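Putative adhesin (Parabacteroides distasonis, PDB 3LJY) is of uncertain function but, as a putative lipoprotein adhesin with an auto-transporter head GIN domain, probably takes part in attachment at the cell surface. Local coordinates at residues N23-D28 / R63-A68; Y35-D40 / S86-A91; N99-S104 / Q122-V127; E110-A115 / D133-G138. All coordinates share one frame; numbering follows the deposited sequence. Where two conformers were deposited one is given.

Contact 1: residues N23-D28 / R63-A68; sequences NEIKVD and RVLTIA
Leu-65 is bonded through both its N and its O to the backbone of 24-26. Leu-65 N gives its proton to Glu-24 O at 2.8 Å, and Leu-65 O takes one from Lys-26 N at 3.0 Å, a nearly straight bond with 171° at the hydrogen. One residue thus bonds on both sides of Ile-25, the mark of a parallel pair. Just before the strands, Arg-63 O accepts Asn-23 N at 2.9 Å and, weakly, Glu-24 N. The strands run 21° from parallel. They belong to a long, mostly parallel sheet that forms one wall of a stack of coils, a beta-solenoid, consistent with the pectate-lyase-like clan of the family; strand 24-27 lies between 64-69 and 91-94, which takes up its other edge. On one face, Glu-24 and Val-64 stand side by side and point the same way. The Glu-24 chain, with CG anti to the backbone N (chi1 172°), runs extended along the CG2 methyl of Val-64, OE1 ending 3.9 Å from it. The Lys-26 chain crosses the other branch of the same valine, CD being 4.0 Å from Val-64 CG1, while Lys-26 CB rests 3.6 Å from Thr-66 CG2. On the buried face, Ile-25 CD1 and Leu-65 CD2 approach more loosely, to 4.3 Å, and both side chains pack against Phe-33 of strand 32-37.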
# COMPACT_ATOMS: atom_id res chain seq x y z
N ASN A 23 12.30 6.76 -8.44
CA ASN A 23 12.23 5.88 -7.25
C ASN A 23 11.01 6.18 -6.39
O ASN A 23 10.84 5.63 -5.30
CB ASN A 23 13.50 6.01 -6.40
CG ASN A 23 13.60 7.35 -5.69
OD1 ASN A 23 13.01 8.36 -6.11
ND2 ASN A 23 14.37 7.37 -4.61
N GLU A 24 10.16 7.04 -6.90
CA GLU A 24 9.00 7.45 -6.18
C GLU A 24 7.85 7.67 -7.16
O GLU A 24 8.04 8.08 -8.31
CB GLU A 24 9.35 8.68 -5.31
CG GLU A 24 8.15 9.31 -4.65
CD GLU A 24 8.48 10.19 -3.45
OE1 GLU A 24 9.69 10.51 -3.20
OE2 GLU A 24 7.47 10.54 -2.76
N ILE A 25 6.65 7.31 -6.71
CA ILE A 25 5.43 7.43 -7.52
C ILE A 25 4.32 8.17 -6.77
O ILE A 25 4.13 7.97 -5.59
CB ILE A 25 4.94 6.05 -7.95
CG1 ILE A 25 6.03 5.40 -8.81
CG2 ILE A 25 3.65 6.17 -8.68
CD1 ILE A 25 5.54 4.35 -9.79
N LYS A 26 3.63 9.08 -7.46
CA LYS A 26 2.42 9.72 -6.91
C LYS A 26 1.27 9.46 -7.85
O LYS A 26 1.35 9.81 -9.01
CB LYS A 26 2.64 11.22 -6.71
CG LYS A 26 3.43 11.47 -5.42
CD LYS A 26 4.11 12.84 -5.34
CE LYS A 26 5.02 12.93 -4.09
NZ LYS A 26 6.07 14.00 -4.20
N VAL A 27 0.24 8.76 -7.36
CA VAL A 27 -0.94 8.46 -8.17
C VAL A 27 -2.25 8.88 -7.49
O VAL A 27 -2.50 8.63 -6.30
CB VAL A 27 -1.01 6.98 -8.62
CG1 VAL A 27 -1.19 6.03 -7.49
CG2 VAL A 27 -2.13 6.82 -9.62
N ASP A 28 -3.08 9.53 -8.28
CA ASP A 28 -4.35 10.09 -7.86
C ASP A 28 -5.37 9.74 -8.93
O ASP A 28 -5.00 9.45 -10.04
CB ASP A 28 -4.17 11.61 -7.81
CG ASP A 28 -4.97 12.27 -6.74
OD1 ASP A 28 -5.91 11.64 -6.20
OD2 ASP A 28 -4.65 13.44 -6.43
N ARG A 63 13.38 12.55 -9.75
CA ARG A 63 13.13 11.11 -9.59
C ARG A 63 11.74 10.68 -9.09
O ARG A 63 11.61 9.54 -8.64
CB ARG A 63 14.27 10.47 -8.76
CG ARG A 63 15.60 10.88 -9.28
CD ARG A 63 16.79 10.17 -8.68
NE ARG A 63 16.88 8.74 -9.00
CZ ARG A 63 16.78 7.77 -8.10
NH1 ARG A 63 16.59 8.04 -6.82
NH2 ARG A 63 16.88 6.50 -8.49
N VAL A 64 10.74 11.56 -9.18
CA VAL A 64 9.36 11.22 -8.85
C VAL A 64 8.50 11.15 -10.13
O VAL A 64 8.41 12.12 -10.86
CB VAL A 64 8.68 12.26 -7.91
CG1 VAL A 64 7.20 11.84 -7.63
CG2 VAL A 64 9.50 12.50 -6.58
N LEU A 65 7.81 10.02 -10.35
CA LEU A 65 6.82 9.91 -11.43
C LEU A 65 5.40 10.37 -11.02
O LEU A 65 4.85 9.89 -10.05
CB LEU A 65 6.73 8.47 -11.96
CG LEU A 65 5.74 8.16 -13.08
CD1 LEU A 65 6.08 8.93 -14.37
CD2 LEU A 65 5.64 6.69 -13.35
N THR A 66 4.83 11.33 -11.76
CA THR A 66 3.40 11.67 -11.67
C THR A 66 2.76 11.53 -13.08
O THR A 66 3.35 11.88 -14.11
CB THR A 66 3.18 13.12 -11.09
OG1 THR A 66 3.99 14.06 -11.78
CG2 THR A 66 3.58 13.21 -9.61
N ILE A 67 1.57 10.93 -13.12
CA ILE A 67 0.78 10.83 -14.33
C ILE A 67 -0.61 11.38 -14.03
O ILE A 67 -1.30 10.88 -13.14
CB ILE A 67 0.66 9.38 -14.83
CG1 ILE A 67 2.05 8.78 -15.03
CG2 ILE A 67 -0.12 9.31 -16.13
CD1 ILE A 67 2.02 7.37 -15.36
N ALA A 68 -1.00 12.42 -14.74
CA ALA A 68 -2.31 13.01 -14.52
C ALA A 68 -2.79 13.69 -15.79
O ALA A 68 -2.03 13.79 -16.75
CB ALA A 68 -2.26 14.01 -13.34

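Contact 2: residues Y35-D40 / S86-A91; sequences YEQSDD and SKWLAA
Tyr-35 and Gln-37 both carry CG anti to the backbone N (chi1 169° and -178°), and these torsions send the phenol to Ser-86 and the amide to Lys-87. Ser-86 OG lies at the edge of the tyrosine ring, in its plane, and accepts the hydroxyl proton of Tyr-35 OH at 2.9 Å. The Gln-37 chain stays extended beyond CG, so that NE2 reaches Lys-87 O at 2.7 Å, with the acceptor in the plane of the amide. The other end of this amide is also held: OE1 accepts Thr-107 N. Here strand 32-37 runs parallel to the end of strand 80-86, on the wall of the solenoid-like fold that faces strand 24-27, and the chain then turns through 87-90 to enter strand 91-94. Backbone bonds from Ser-86 N to Glu-36 O (3.3 Å) and from Ser-38 N to Ser-86 O (2.9 Å) flank Gln-37. Ser-38 N approaches its acceptor from above the carbonyl plane. Leu-89 slides past the tyrosine in the opposite direction, its CB 3.9 Å from Tyr-35 CZ and its CD2 4.0 Å from Tyr-35 CE2, with Ile-25 and Val-102 packing around the pair. Nearer the surface, Gln-37 NE2 comes within 3.5 Å of Trp-88 CE3, the amide and indole planes being 64° apart.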
# COMPACT_ATOMS: atom_id res chain seq x y z
N TYR A 35 3.12 -1.47 -11.70
CA TYR A 35 4.54 -1.16 -11.52
C TYR A 35 5.36 -2.47 -11.45
O TYR A 35 4.94 -3.47 -10.87
CB TYR A 35 4.77 -0.24 -10.29
CG TYR A 35 6.24 -0.12 -9.94
CD1 TYR A 35 7.05 0.83 -10.55
CD2 TYR A 35 6.84 -1.00 -9.03
CE1 TYR A 35 8.38 0.90 -10.27
CE2 TYR A 35 8.18 -0.94 -8.75
CZ TYR A 35 8.95 0.01 -9.37
OH TYR A 35 10.29 0.05 -9.09
N GLU A 36 6.54 -2.46 -12.06
CA GLU A 36 7.51 -3.52 -11.86
C GLU A 36 8.90 -2.98 -11.61
O GLU A 36 9.29 -1.98 -12.19
CB GLU A 36 7.54 -4.46 -13.05
CG GLU A 36 6.31 -5.34 -13.09
CD GLU A 36 6.24 -6.25 -14.30
OE1 GLU A 36 7.30 -6.61 -14.85
OE2 GLU A 36 5.10 -6.61 -14.67
N GLN A 37 9.65 -3.67 -10.77
CA GLN A 37 11.03 -3.32 -10.53
C GLN A 37 11.90 -4.04 -11.54
O GLN A 37 11.92 -5.27 -11.61
CB GLN A 37 11.44 -3.63 -9.08
CG GLN A 37 12.87 -3.23 -8.76
CD GLN A 37 13.30 -3.60 -7.37
OE1 GLN A 37 12.78 -4.55 -6.78
NE2 GLN A 37 14.28 -2.86 -6.84
N SER A 38 12.63 -3.26 -12.35
CA SER A 38 13.51 -3.83 -13.35
C SER A 38 14.64 -2.87 -13.75
O SER A 38 14.50 -1.64 -13.64
CB SER A 38 12.69 -4.23 -14.59
OG SER A 38 12.47 -3.13 -15.48
N ASP A 39 15.75 -3.44 -14.22
CA ASP A 39 16.87 -2.68 -14.77
C ASP A 39 16.66 -2.24 -16.22
O ASP A 39 17.48 -1.49 -16.75
CB ASP A 39 18.17 -3.46 -14.64
CG ASP A 39 18.67 -3.53 -13.19
OD1 ASP A 39 18.68 -2.49 -12.48
OD2 ASP A 39 19.05 -4.63 -12.76
N ASP A 40 15.58 -2.67 -16.86
CA ASP A 40 15.31 -2.24 -18.24
C ASP A 40 15.06 -0.74 -18.22
O ASP A 40 14.57 -0.21 -17.24
CB ASP A 40 14.12 -2.97 -18.88
CG ASP A 40 14.25 -4.49 -18.82
OD1 ASP A 40 15.35 -4.98 -19.10
OD2 ASP A 40 13.29 -5.20 -18.49
N SER A 86 10.92 0.77 -12.96
CA SER A 86 12.12 1.50 -12.53
C SER A 86 13.02 0.59 -11.70
O SER A 86 12.62 -0.53 -11.37
CB SER A 86 11.79 2.76 -11.74
OG SER A 86 11.35 2.45 -10.43
N LYS A 87 14.23 1.05 -11.39
CA LYS A 87 15.20 0.19 -10.71
C LYS A 87 14.83 0.02 -9.26
O LYS A 87 15.12 -1.01 -8.66
CB LYS A 87 16.61 0.76 -10.81
CG LYS A 87 17.07 1.20 -12.21
CD LYS A 87 18.56 1.51 -12.22
CE LYS A 87 18.99 2.44 -13.38
NZ LYS A 87 19.44 3.80 -12.90
N TRP A 88 14.17 1.04 -8.69
CA TRP A 88 13.87 1.07 -7.27
C TRP A 88 12.52 1.70 -6.99
O TRP A 88 12.10 2.58 -7.72
CB TRP A 88 14.95 1.90 -6.54
CG TRP A 88 16.39 1.48 -6.79
CD1 TRP A 88 17.29 2.14 -7.57
CD2 TRP A 88 17.07 0.34 -6.27
NE1 TRP A 88 18.49 1.48 -7.57
CE2 TRP A 88 18.38 0.37 -6.78
CE3 TRP A 88 16.70 -0.71 -5.42
CZ2 TRP A 88 19.33 -0.61 -6.45
CZ3 TRP A 88 17.65 -1.68 -5.09
CH2 TRP A 88 18.95 -1.62 -5.61
N LEU A 89 11.85 1.29 -5.90
CA LEU A 89 10.67 1.98 -5.38
C LEU A 89 10.84 2.26 -3.89
O LEU A 89 10.54 1.43 -3.04
CB LEU A 89 9.40 1.17 -5.63
CG LEU A 89 8.04 1.85 -5.29
CD1 LEU A 89 7.71 3.03 -6.24
CD2 LEU A 89 6.96 0.78 -5.31
N ALA A 90 11.33 3.45 -3.59
CA ALA A 90 11.50 3.90 -2.21
C ALA A 90 10.16 4.38 -1.61
O ALA A 90 9.93 4.25 -0.40
CB ALA A 90 12.53 5.03 -2.16
N ALA A 91 9.28 4.94 -2.45
CA ALA A 91 8.04 5.55 -1.92
C ALA A 91 6.93 5.54 -2.93
O ALA A 91 7.17 5.74 -4.13
CB ALA A 91 8.30 7.00 -1.47

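Contact 3: residues N99-S104 / Q122-V127; sequences NFMVNS and QLKETV
Successive coils of the beta-solenoid meet where Val-102 and Gln-122 bond, strand 99-102 lying parallel to strand 120-123 on one wall of the stack. Gln-122 N bonds to Phe-100 O, Gln-122 O accepts Val-102 N, and Val-102 O accepts Lys-124 N at 3.1 Å, carrying the pairing past the bridged residues. On the face of Met-101, a selenomethionine, the amides of Asn-99 and Gln-122 lie nearly coplanar, 9° apart. Gln-122 NE2 meets a lone pair of Asn-99 OD1 at 3.0 Å, with 168° at the hydrogen, and water 1 accepts from both Asn-99 ND2 and Gln-122 NE2, closing the arrangement. The extended chain of Lys-124 lies alongside Asn-103 and brings NZ to Asn-103 OD1 at 3.0 Å; the same NZ is 3.6 Å from Met-101 SE. Asn-34 of strand 32-37 holds the other end of the Asn-103 amide by accepting from ND2. Toward the interior, Val-102 CG2 touches Leu-123 CD2 at 3.5 Å, and Phe-100 packs against Leu-89. Beyond the strands, water 2 joins the two segments, donating to Ser-104 O at 2.7 Å and accepting from Glu-125 N at 3.0 Å.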
# COMPACT_ATOMS: atom_id res chain seq x y z
N ASN A 99 -5.81 2.24 -8.03
CA ASN A 99 -5.50 0.84 -7.75
C ASN A 99 -4.03 0.64 -8.11
O ASN A 99 -3.67 0.56 -9.32
CB ASN A 99 -6.42 -0.07 -8.54
CG ASN A 99 -6.23 -1.53 -8.23
OD1 ASN A 99 -5.59 -1.90 -7.26
ND2 ASN A 99 -6.81 -2.38 -9.06
N PHE A 100 -3.18 0.64 -7.08
CA PHE A 100 -1.75 0.58 -7.27
C PHE A 100 -1.26 -0.86 -7.11
O PHE A 100 -1.43 -1.47 -6.08
CB PHE A 100 -1.05 1.53 -6.28
CG PHE A 100 0.45 1.55 -6.43
CD1 PHE A 100 1.05 2.14 -7.53
CD2 PHE A 100 1.26 0.98 -5.49
CE1 PHE A 100 2.42 2.16 -7.68
CE2 PHE A 100 2.64 1.00 -5.63
CZ PHE A 100 3.22 1.59 -6.73
N MSE A 101 -0.69 -1.43 -8.17
CA MSE A 101 -0.28 -2.84 -8.17
C MSE A 101 1.17 -2.96 -8.49
O MSE A 101 1.59 -2.45 -9.50
CB MSE A 101 -1.10 -3.62 -9.20
CG MSE A 101 -2.55 -3.65 -8.81
SE MSE A 101 -3.82 -4.11 -10.16
CE MSE A 101 -3.74 -2.49 -11.20
N VAL A 102 1.93 -3.60 -7.60
CA VAL A 102 3.32 -4.00 -7.87
C VAL A 102 3.28 -5.45 -8.28
O VAL A 102 2.89 -6.28 -7.50
CB VAL A 102 4.27 -3.76 -6.68
CG1 VAL A 102 5.70 -4.36 -6.94
CG2 VAL A 102 4.34 -2.25 -6.37
N ASN A 103 3.66 -5.71 -9.53
CA ASN A 103 3.46 -7.00 -10.17
C ASN A 103 4.72 -7.83 -10.27
O ASN A 103 4.67 -8.89 -10.86
CB ASN A 103 2.88 -6.82 -11.58
CG ASN A 103 1.53 -6.17 -11.57
OD1 ASN A 103 0.69 -6.54 -10.76
ND2 ASN A 103 1.33 -5.19 -12.43
N SER A 104 5.84 -7.33 -9.72
CA SER A 104 7.10 -8.06 -9.69
C SER A 104 7.50 -8.23 -8.24
O SER A 104 6.95 -7.57 -7.38
CB SER A 104 8.17 -7.23 -10.36
OG SER A 104 8.39 -6.07 -9.58
N GLN A 122 -1.83 -3.22 -3.92
CA GLN A 122 -1.57 -4.67 -4.00
C GLN A 122 -0.10 -4.97 -4.30
O GLN A 122 0.34 -4.72 -5.40
CB GLN A 122 -2.42 -5.30 -5.09
CG GLN A 122 -3.87 -4.81 -5.08
CD GLN A 122 -4.76 -5.60 -6.02
OE1 GLN A 122 -4.78 -6.82 -5.96
NE2 GLN A 122 -5.52 -4.90 -6.87
N LEU A 123 0.65 -5.46 -3.32
CA LEU A 123 2.02 -5.94 -3.55
C LEU A 123 1.94 -7.43 -3.69
O LEU A 123 1.83 -8.14 -2.69
CB LEU A 123 3.00 -5.54 -2.45
CG LEU A 123 2.86 -4.06 -2.02
CD1 LEU A 123 3.73 -3.73 -0.79
CD2 LEU A 123 3.13 -3.08 -3.17
N LYS A 124 2.02 -7.88 -4.95
CA LYS A 124 1.59 -9.22 -5.34
C LYS A 124 2.66 -10.27 -5.22
O LYS A 124 2.34 -11.43 -5.05
CB LYS A 124 1.07 -9.22 -6.78
CG LYS A 124 -0.23 -8.54 -6.90
CD LYS A 124 -0.57 -8.36 -8.34
CE LYS A 124 -1.92 -7.70 -8.51
NZ LYS A 124 -2.07 -7.20 -9.93
N GLU A 125 3.92 -9.87 -5.34
CA GLU A 125 5.05 -10.81 -5.27
C GLU A 125 5.92 -10.46 -4.06
O GLU A 125 5.74 -9.42 -3.43
CB GLU A 125 5.92 -10.76 -6.54
CG GLU A 125 5.16 -10.91 -7.85
CD GLU A 125 4.46 -12.27 -8.01
OE1 GLU A 125 4.93 -13.28 -7.44
OE2 GLU A 125 3.41 -12.31 -8.69
N THR A 126 6.90 -11.32 -3.80
CA THR A 126 7.70 -11.21 -2.58
C THR A 126 8.37 -9.84 -2.49
O THR A 126 9.05 -9.42 -3.42
CB THR A 126 8.74 -12.35 -2.52
OG1 THR A 126 8.07 -13.58 -2.77
CG2 THR A 126 9.44 -12.46 -1.12
N VAL A 127 8.15 -9.18 -1.35
CA VAL A 127 8.81 -7.91 -1.01
C VAL A 127 9.93 -8.22 -0.03
O VAL A 127 9.66 -8.59 1.11
CB VAL A 127 7.82 -6.88 -0.39
CG1 VAL A 127 8.54 -5.60 0.03
CG2 VAL A 127 6.72 -6.52 -1.42
O HOH W 1 -7.63 -5.25 -8.94
O HOH W 2 5.40 -7.32 -5.15

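Contact 4: residues E110-A115 / D133-G138; sequences ETVIKA and DLNVSG
Val-112 and Asp-133 stand side by side on neighbouring parallel strands of the beta-solenoid, 110-115 and 131-136, in the wall that also holds strand 91-94. The strands are nearly parallel. Both side chains follow the same course: Val-112 CG1 and Asp-133 CG are each anti to the backbone N (chi1 -180° and 176°), which lays the carboxylate against the valine methyls, OD2 being 3.8 Å from Val-112 CG1. Farther along this face, Lys-114 runs side by side with Asn-135 in one of the two conformers of the asparagine, Lys-114 CG resting 4.0 Å from Asn-135 CB. The lysine chain bends only at its last torsion (chi4 -49°). Lys-114 NZ remains 5.2 Å from Asp-133 OD2, too far for a contact, though the opposite charges may attract weakly. The opposite face is buried and mostly apolar, with Thr-111 OG1 bonded to Leu-89 O. There Leu-134 brings CD2 to Ile-113 CB at 4.1 Å, and Met-142 of strand 141-144 packs against both residues from across the interior. Backbone bonds run the length of the pair: Ile-113 N to Asp-133 O, Asn-135 N to Ile-113 O and Ala-115 N to Asn-135 O among them. Thr-111 O accepts Asp-133 N at 3.0 Å at one end, and at the other Ser-137 N bonds to Ala-115 O at 3.0 Å.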
# COMPACT_ATOMS: atom_id res chain seq x y z
N GLU A 110 14.38 0.40 1.85
CA GLU A 110 13.15 0.85 2.51
C GLU A 110 12.13 1.22 1.47
O GLU A 110 12.47 1.85 0.46
CB GLU A 110 13.36 2.11 3.34
CG GLU A 110 14.11 1.87 4.59
CD GLU A 110 14.01 3.00 5.58
OE1 GLU A 110 13.13 3.88 5.37
OE2 GLU A 110 14.80 2.97 6.57
N THR A 111 10.88 0.82 1.71
CA THR A 111 9.74 1.26 0.88
C THR A 111 8.67 1.81 1.81
O THR A 111 8.30 1.15 2.78
CB THR A 111 9.18 0.08 0.00
OG1 THR A 111 10.18 -0.32 -0.95
CG2 THR A 111 7.85 0.48 -0.76
N VAL A 112 8.24 3.04 1.55
CA VAL A 112 7.18 3.70 2.30
C VAL A 112 5.98 3.89 1.40
O VAL A 112 6.09 4.55 0.39
CB VAL A 112 7.60 5.11 2.81
CG1 VAL A 112 6.46 5.76 3.60
CG2 VAL A 112 8.83 5.02 3.66
N ILE A 113 4.83 3.31 1.74
CA ILE A 113 3.62 3.49 0.95
C ILE A 113 2.53 4.18 1.78
O ILE A 113 2.25 3.78 2.91
CB ILE A 113 3.03 2.15 0.36
CG1 ILE A 113 4.14 1.29 -0.24
CG2 ILE A 113 1.86 2.43 -0.69
CD1 ILE A 113 3.64 0.11 -1.01
N LYS A 114 1.93 5.20 1.21
CA LYS A 114 0.85 5.89 1.84
C LYS A 114 -0.35 5.82 0.93
O LYS A 114 -0.25 6.23 -0.24
CB LYS A 114 1.22 7.35 2.05
CG LYS A 114 2.24 7.51 3.11
CD LYS A 114 2.94 8.87 3.05
CE LYS A 114 4.15 8.86 3.98
NZ LYS A 114 3.80 8.35 5.36
N ALA A 115 -1.48 5.31 1.45
CA ALA A 115 -2.73 5.21 0.70
C ALA A 115 -3.85 5.92 1.46
O ALA A 115 -4.04 5.73 2.64
CB ALA A 115 -3.10 3.71 0.46
N ASP A 133 7.09 0.26 5.32
CA ASP A 133 6.36 1.20 6.17
C ASP A 133 5.04 1.50 5.48
O ASP A 133 5.03 2.11 4.42
CB ASP A 133 7.18 2.48 6.36
CG ASP A 133 6.45 3.59 7.16
OD1 ASP A 133 5.36 3.39 7.78
OD2 ASP A 133 7.02 4.71 7.18
N LEU A 134 3.93 1.04 6.06
CA LEU A 134 2.60 1.12 5.41
C LEU A 134 1.70 2.03 6.21
O LEU A 134 1.58 1.85 7.41
CB LEU A 134 1.93 -0.27 5.30
CG LEU A 134 2.72 -1.34 4.54
CD1 LEU A 134 1.94 -2.62 4.37
CD2 LEU A 134 3.16 -0.80 3.21
N ASN A 135 1.04 2.98 5.56
CA ASN A 135 0.26 4.01 6.25
C ASN A 135 -1.12 4.27 5.57
O ASN A 135 -1.18 5.12 4.68
CB ASN A 135 1.09 5.33 6.31
CG ASN A 135 2.58 5.13 6.74
OD1 ASN A 135 3.49 4.87 5.90
ND2 ASN A 135 2.83 5.29 8.04
N VAL A 136 -2.22 3.57 5.97
CA VAL A 136 -3.54 3.75 5.35
C VAL A 136 -4.38 4.74 6.11
O VAL A 136 -4.36 4.77 7.31
CB VAL A 136 -4.40 2.43 5.23
CG1 VAL A 136 -3.62 1.34 4.64
CG2 VAL A 136 -5.02 2.03 6.56
N SER A 137 -5.14 5.55 5.41
CA SER A 137 -6.18 6.38 6.04
C SER A 137 -7.34 6.55 5.08
O SER A 137 -7.37 5.95 4.01
CB SER A 137 -5.58 7.71 6.43
OG SER A 137 -5.48 8.59 5.34
N GLY A 138 -8.30 7.39 5.41
CA GLY A 138 -9.50 7.52 4.55
C GLY A 138 -10.07 6.13 4.52
O GLY A 138 -10.03 5.44 5.53

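Contacts 1 and 4 lie in the same sheet, their centres 15 Å apart, with strand 91-94 between strands 24-27 and 110-115. Contacts 2 and 3 share the facing wall, where strands 32-37 and 99-102 are neighbours; their centres are 11 Å apart. Along the chain, the segments of contacts 1 and 2 alternate, as do those of contacts 3 and 4, because each coil visits one wall and then the other. Segment 86-91 links the walls: Asn-23 O probably bonds to Ala-90 N, and Ala-90 O to Val-112 N. Between contacts 3 and 4, Leu-123 meets Ile-113 in the interior. The four pairings thus join consecutive parts of one elongated, all-beta body.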